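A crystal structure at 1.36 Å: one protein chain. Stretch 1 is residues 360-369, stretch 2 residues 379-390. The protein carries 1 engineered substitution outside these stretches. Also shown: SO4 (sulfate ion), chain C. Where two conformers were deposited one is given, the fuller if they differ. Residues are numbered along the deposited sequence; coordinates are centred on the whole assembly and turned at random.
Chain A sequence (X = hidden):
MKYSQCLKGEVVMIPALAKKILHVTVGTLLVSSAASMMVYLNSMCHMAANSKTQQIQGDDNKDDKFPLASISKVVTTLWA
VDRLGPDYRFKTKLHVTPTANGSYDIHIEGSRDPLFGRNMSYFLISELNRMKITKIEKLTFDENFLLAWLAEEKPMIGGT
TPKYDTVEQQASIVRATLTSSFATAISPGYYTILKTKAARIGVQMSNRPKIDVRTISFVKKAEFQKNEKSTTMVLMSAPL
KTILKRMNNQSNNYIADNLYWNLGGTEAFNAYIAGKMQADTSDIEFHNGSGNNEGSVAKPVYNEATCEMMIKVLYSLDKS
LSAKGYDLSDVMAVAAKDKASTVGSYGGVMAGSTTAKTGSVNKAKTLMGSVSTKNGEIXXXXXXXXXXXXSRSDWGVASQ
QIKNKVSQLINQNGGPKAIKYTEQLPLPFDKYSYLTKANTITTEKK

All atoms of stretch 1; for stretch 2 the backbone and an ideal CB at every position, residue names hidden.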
# COMPACT_ATOMS: atom_id res chain seq x y z
N SER A 360 -8.54 1.87 -3.16
CA SER A 360 -9.68 2.35 -2.40
C SER A 360 -9.87 3.85 -2.63
O SER A 360 -8.97 4.63 -2.34
CB SER A 360 -9.43 2.13 -0.90
OG SER A 360 -8.90 0.86 -0.61
N VAL A 361 -11.05 4.25 -3.16
CA VAL A 361 -11.47 5.68 -3.24
C VAL A 361 -12.97 5.71 -2.93
O VAL A 361 -13.62 4.67 -2.77
CB VAL A 361 -11.20 6.33 -4.62
CG1 VAL A 361 -9.72 6.53 -4.88
CG2 VAL A 361 -11.84 5.55 -5.76
N ASN A 362 -13.54 6.90 -2.81
CA ASN A 362 -14.93 7.03 -2.43
C ASN A 362 -15.84 6.03 -3.17
O ASN A 362 -16.62 5.30 -2.55
CB ASN A 362 -15.38 8.48 -2.68
CG ASN A 362 -16.84 8.72 -2.36
OD1 ASN A 362 -17.44 8.05 -1.55
ND2 ASN A 362 -17.39 9.69 -3.01
N LYS A 363 -15.74 6.04 -4.49
CA LYS A 363 -16.64 5.24 -5.33
C LYS A 363 -16.11 3.92 -5.81
O LYS A 363 -16.77 3.26 -6.62
CB LYS A 363 -17.15 6.06 -6.50
CG LYS A 363 -17.89 7.32 -6.12
CD LYS A 363 -19.12 7.00 -5.28
CE LYS A 363 -20.07 8.18 -5.15
NZ LYS A 363 -21.21 7.85 -4.22
N ALA A 364 -14.96 3.48 -5.29
CA ALA A 364 -14.43 2.20 -5.78
C ALA A 364 -13.54 1.48 -4.81
O ALA A 364 -12.79 2.10 -4.07
CB ALA A 364 -13.65 2.37 -7.09
N LYS A 365 -13.60 0.15 -4.87
CA LYS A 365 -12.64 -0.73 -4.21
C LYS A 365 -12.16 -1.66 -5.32
O LYS A 365 -12.98 -2.23 -6.06
CB LYS A 365 -13.28 -1.53 -3.07
CG LYS A 365 -12.27 -2.19 -2.15
CD LYS A 365 -11.73 -1.18 -1.12
CE LYS A 365 -10.66 -1.78 -0.22
NZ LYS A 365 -9.41 -1.93 -1.02
N THR A 366 -10.84 -1.77 -5.47
CA THR A 366 -10.32 -2.47 -6.63
C THR A 366 -9.15 -3.38 -6.24
O THR A 366 -8.49 -3.22 -5.21
CB THR A 366 -9.87 -1.44 -7.67
OG1 THR A 366 -8.83 -0.63 -7.14
CG2 THR A 366 -11.01 -0.57 -8.14
N LEU A 367 -8.86 -4.33 -7.13
CA LEU A 367 -7.73 -5.26 -6.99
C LEU A 367 -7.34 -5.74 -8.37
O LEU A 367 -8.24 -6.08 -9.16
CB LEU A 367 -8.10 -6.46 -6.11
CG LEU A 367 -6.97 -7.30 -5.58
CD1 LEU A 367 -6.19 -6.57 -4.50
CD2 LEU A 367 -7.48 -8.61 -5.07
N MET A 368 -6.05 -5.85 -8.64
CA MET A 368 -5.61 -6.48 -9.88
C MET A 368 -4.30 -7.19 -9.63
O MET A 368 -3.51 -6.80 -8.76
CB MET A 368 -5.50 -5.48 -11.02
CG MET A 368 -4.34 -4.52 -10.93
SD MET A 368 -4.31 -3.21 -12.19
CE MET A 368 -3.59 -4.09 -13.54
N GLY A 369 -3.99 -8.17 -10.47
CA GLY A 369 -2.74 -8.91 -10.31
C GLY A 369 -2.79 -10.23 -11.01
O GLY A 369 -3.48 -10.42 -12.04
N UNK A 379 -4.01 -13.71 -14.99
CA UNK A 379 -4.20 -12.29 -14.67
C UNK A 379 -5.66 -12.01 -14.33
O UNK A 379 -6.57 -12.61 -14.89
CB UNK A 379 -3.75 -11.41 -15.84
N UNK A 380 -5.88 -11.09 -13.39
CA UNK A 380 -7.24 -10.71 -13.04
C UNK A 380 -7.32 -9.24 -12.69
O UNK A 380 -6.32 -8.63 -12.32
CB UNK A 380 -7.75 -11.56 -11.87
N UNK A 381 -8.53 -8.72 -12.78
CA UNK A 381 -8.85 -7.40 -12.24
C UNK A 381 -10.29 -7.39 -11.78
O UNK A 381 -11.18 -7.92 -12.46
CB UNK A 381 -8.61 -6.30 -13.28
N UNK A 382 -10.50 -6.81 -10.59
CA UNK A 382 -11.84 -6.69 -10.01
C UNK A 382 -12.09 -5.23 -9.66
O UNK A 382 -11.31 -4.65 -8.89
CB UNK A 382 -11.99 -7.58 -8.77
N UNK A 383 -13.14 -4.66 -10.25
CA UNK A 383 -13.48 -3.26 -10.08
C UNK A 383 -14.84 -3.23 -9.39
O UNK A 383 -15.84 -3.57 -10.00
CB UNK A 383 -13.50 -2.51 -11.41
N UNK A 384 -14.87 -2.86 -8.10
CA UNK A 384 -16.14 -2.74 -7.35
C UNK A 384 -16.53 -1.30 -7.25
O UNK A 384 -15.68 -0.41 -7.18
CB UNK A 384 -16.03 -3.35 -5.95
N UNK A 385 -17.83 -1.12 -7.18
CA UNK A 385 -18.45 0.13 -6.81
C UNK A 385 -18.71 0.17 -5.29
O UNK A 385 -19.15 -0.80 -4.71
CB UNK A 385 -19.75 0.32 -7.59
N UNK A 386 -18.41 1.33 -4.69
CA UNK A 386 -18.74 1.64 -3.30
C UNK A 386 -19.35 3.01 -3.22
O UNK A 386 -19.24 3.80 -4.17
CB UNK A 386 -17.50 1.55 -2.40
N UNK A 387 -19.94 3.33 -2.06
CA UNK A 387 -20.36 4.72 -1.76
C UNK A 387 -19.84 5.06 -0.35
O UNK A 387 -20.58 5.19 0.63
CB UNK A 387 -21.88 4.88 -1.84
N UNK A 388 -18.51 5.17 -0.28
CA UNK A 388 -17.84 5.35 0.99
C UNK A 388 -18.29 6.65 1.70
O UNK A 388 -18.39 6.66 2.95
CB UNK A 388 -16.33 5.36 0.77
N UNK A 389 -18.64 7.67 0.92
CA UNK A 389 -19.14 8.90 1.54
C UNK A 389 -20.52 8.73 2.24
O UNK A 389 -20.77 9.40 3.26
CB UNK A 389 -19.24 9.99 0.47
N UNK A 390 -21.36 7.81 1.77
CA UNK A 390 -22.65 7.52 2.41
C UNK A 390 -22.43 6.55 3.57
O UNK A 390 -23.08 6.62 4.60
CB UNK A 390 -23.64 6.94 1.40
S SO4 C . -4.78 1.31 -1.08
O1 SO4 C . -4.42 1.41 0.36
O2 SO4 C . -6.20 0.98 -1.29
O3 SO4 C . -4.35 2.62 -1.77
O4 SO4 C . -3.94 0.29 -1.72

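The two strands run antiparallel, 364-369 against 379-385, and past 385 the chain passes the turn from Val-361 to Ala-364.

Position 379 has its CB sideways. Stretch 1 sets little limit here. Many kinds would do. It is Tyr-379, with Gly-369 O at its ring edge.

Position 380 pairs with Gly-369. Its N donates to Gly-369 O (2.8 Å), and its O accepts from Gly-369 N (3.0 Å). Its CB shares a face with Leu-367. Gly-369 has no side chain, so the space above its backbone is free. A large apolar or aromatic group would suit. It is Phe-380. One ring face covers Gly-369 N, and CE1 lies 3.7 Å from Leu-367 CD2.

Position 381 lies opposite Met-368, with the CA atoms only 4.1 Å apart. A small residue fits well, though the spacing does not require one. It is Ala-381, whose CB lies 3.9 Å from Met-368 CB.

Position 382 forms a hydrogen-bonded pair with Leu-367: its N lies 2.8 Å from Leu-367 O. Its CB is on the Leu-367 face. Several apolar or beta-branched residues would suit. It is Val-382.

Position 383 faces the methyl of Thr-366; the ideal CB is 4.5 Å from Thr-366 CG2. A medium apolar chain could reach it. It is Leu-383, whose CD2 lies 3.8 Å from Thr-366 CG2.

Position 384 pairs with Lys-365, its N 2.9 Å from Lys-365 O. The ideal CB is a tight 3.2 Å from Lys-365 O and is on the Lys-365 face. Several flexible or apolar chains would suit. It is Met-384, whose end leads away.

Position 385 is opposite Ala-364, which leaves room, and Lys-363 O is nearby. A polar or aromatic group would fit. It is His-385. A water joins His-385 ND1 (2.9 Å) to Lys-363 O (2.7 Å).

Position 386 donates its N to Lys-363 O (3.2 Å). The ideal CB is 3.9 Å from Asn-362 O, an acceptor, so a short hydroxyl side chain suits. It is Thr-386, whose OG1 donates to Asn-362 O (2.9 Å).

Position 387 has CB pointing away overall, but the ideal CB is 3.9 Å from Lys-363 NZ, a positive charge. An acid would suit best; another acceptor could also serve. It is Asp-387, and OD1 makes a 2.7 Å salt bridge with Lys-363 NZ. His-385 NE2 donates to Asp-387 OD2 (2.8 Å).

Position 388 donates its N to Asn-362 O (3.0 Å). CB points toward stretch 1, but many residues could turn outward. It is Tyr-388, whose end leads away.

Position 389 donates its N to Asn-362 OD1 (2.8 Å). A small or polar residue would suit. It is Asp-389.

Position 390 meets nothing of stretch 1. Almost any residue would do, polar ones included. It is Lys-390.

Stretch 2 379-390: YFAVLMHTDYDK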
# COMPACT_ATOMS: atom_id res chain seq x y z
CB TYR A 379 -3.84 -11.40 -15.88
CG TYR A 379 -2.45 -11.63 -16.42
CD1 TYR A 379 -1.34 -11.51 -15.59
CD2 TYR A 379 -2.23 -11.97 -17.76
CE1 TYR A 379 -0.06 -11.73 -16.07
CE2 TYR A 379 -0.96 -12.17 -18.24
CZ TYR A 379 0.13 -12.08 -17.40
OH TYR A 379 1.40 -12.31 -17.87
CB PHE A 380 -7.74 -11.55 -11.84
CG PHE A 380 -7.12 -11.16 -10.53
CD1 PHE A 380 -7.69 -10.15 -9.78
CD2 PHE A 380 -5.93 -11.73 -10.09
CE1 PHE A 380 -7.09 -9.74 -8.60
CE2 PHE A 380 -5.33 -11.30 -8.93
CZ PHE A 380 -5.92 -10.32 -8.19
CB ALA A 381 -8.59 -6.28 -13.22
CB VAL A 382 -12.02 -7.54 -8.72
CG1 VAL A 382 -13.48 -7.55 -8.29
CG2 VAL A 382 -11.50 -8.95 -8.90
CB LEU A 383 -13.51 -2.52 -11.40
CG LEU A 383 -12.26 -2.66 -12.27
CD1 LEU A 383 -12.45 -1.93 -13.59
CD2 LEU A 383 -11.02 -2.17 -11.58
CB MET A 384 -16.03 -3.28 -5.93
CG MET A 384 -15.58 -4.72 -5.80
SD MET A 384 -16.76 -5.93 -6.42
CE MET A 384 -18.13 -5.69 -5.32
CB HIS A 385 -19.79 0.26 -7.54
CG HIS A 385 -20.58 1.38 -7.01
ND1 HIS A 385 -20.33 2.68 -7.36
CD2 HIS A 385 -21.50 1.42 -6.01
CE1 HIS A 385 -21.08 3.48 -6.61
NE2 HIS A 385 -21.79 2.73 -5.79
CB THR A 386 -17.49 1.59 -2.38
OG1 THR A 386 -16.45 2.44 -2.87
CG2 THR A 386 -16.89 0.18 -2.33
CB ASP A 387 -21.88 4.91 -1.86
CG ASP A 387 -22.45 4.56 -3.24
OD1 ASP A 387 -22.37 5.39 -4.17
OD2 ASP A 387 -23.01 3.45 -3.39
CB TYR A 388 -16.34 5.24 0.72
CG TYR A 388 -15.39 5.76 1.72
CD1 TYR A 388 -15.07 7.12 1.77
CD2 TYR A 388 -14.73 4.89 2.56
CE1 TYR A 388 -14.11 7.59 2.66
CE2 TYR A 388 -13.77 5.35 3.44
CZ TYR A 388 -13.47 6.70 3.49
OH TYR A 388 -12.53 7.13 4.41
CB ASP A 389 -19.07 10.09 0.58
CG ASP A 389 -17.63 10.57 0.36
OD1 ASP A 389 -16.71 10.09 1.08
OD2 ASP A 389 -17.39 11.40 -0.53
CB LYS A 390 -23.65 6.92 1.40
CG LYS A 390 -24.17 7.84 0.30
CD LYS A 390 -25.16 8.87 0.84
CE LYS A 390 -25.78 9.73 -0.26
NZ LYS A 390 -24.77 10.48 -1.05
O HOH W 1 -18.02 2.95 -9.03
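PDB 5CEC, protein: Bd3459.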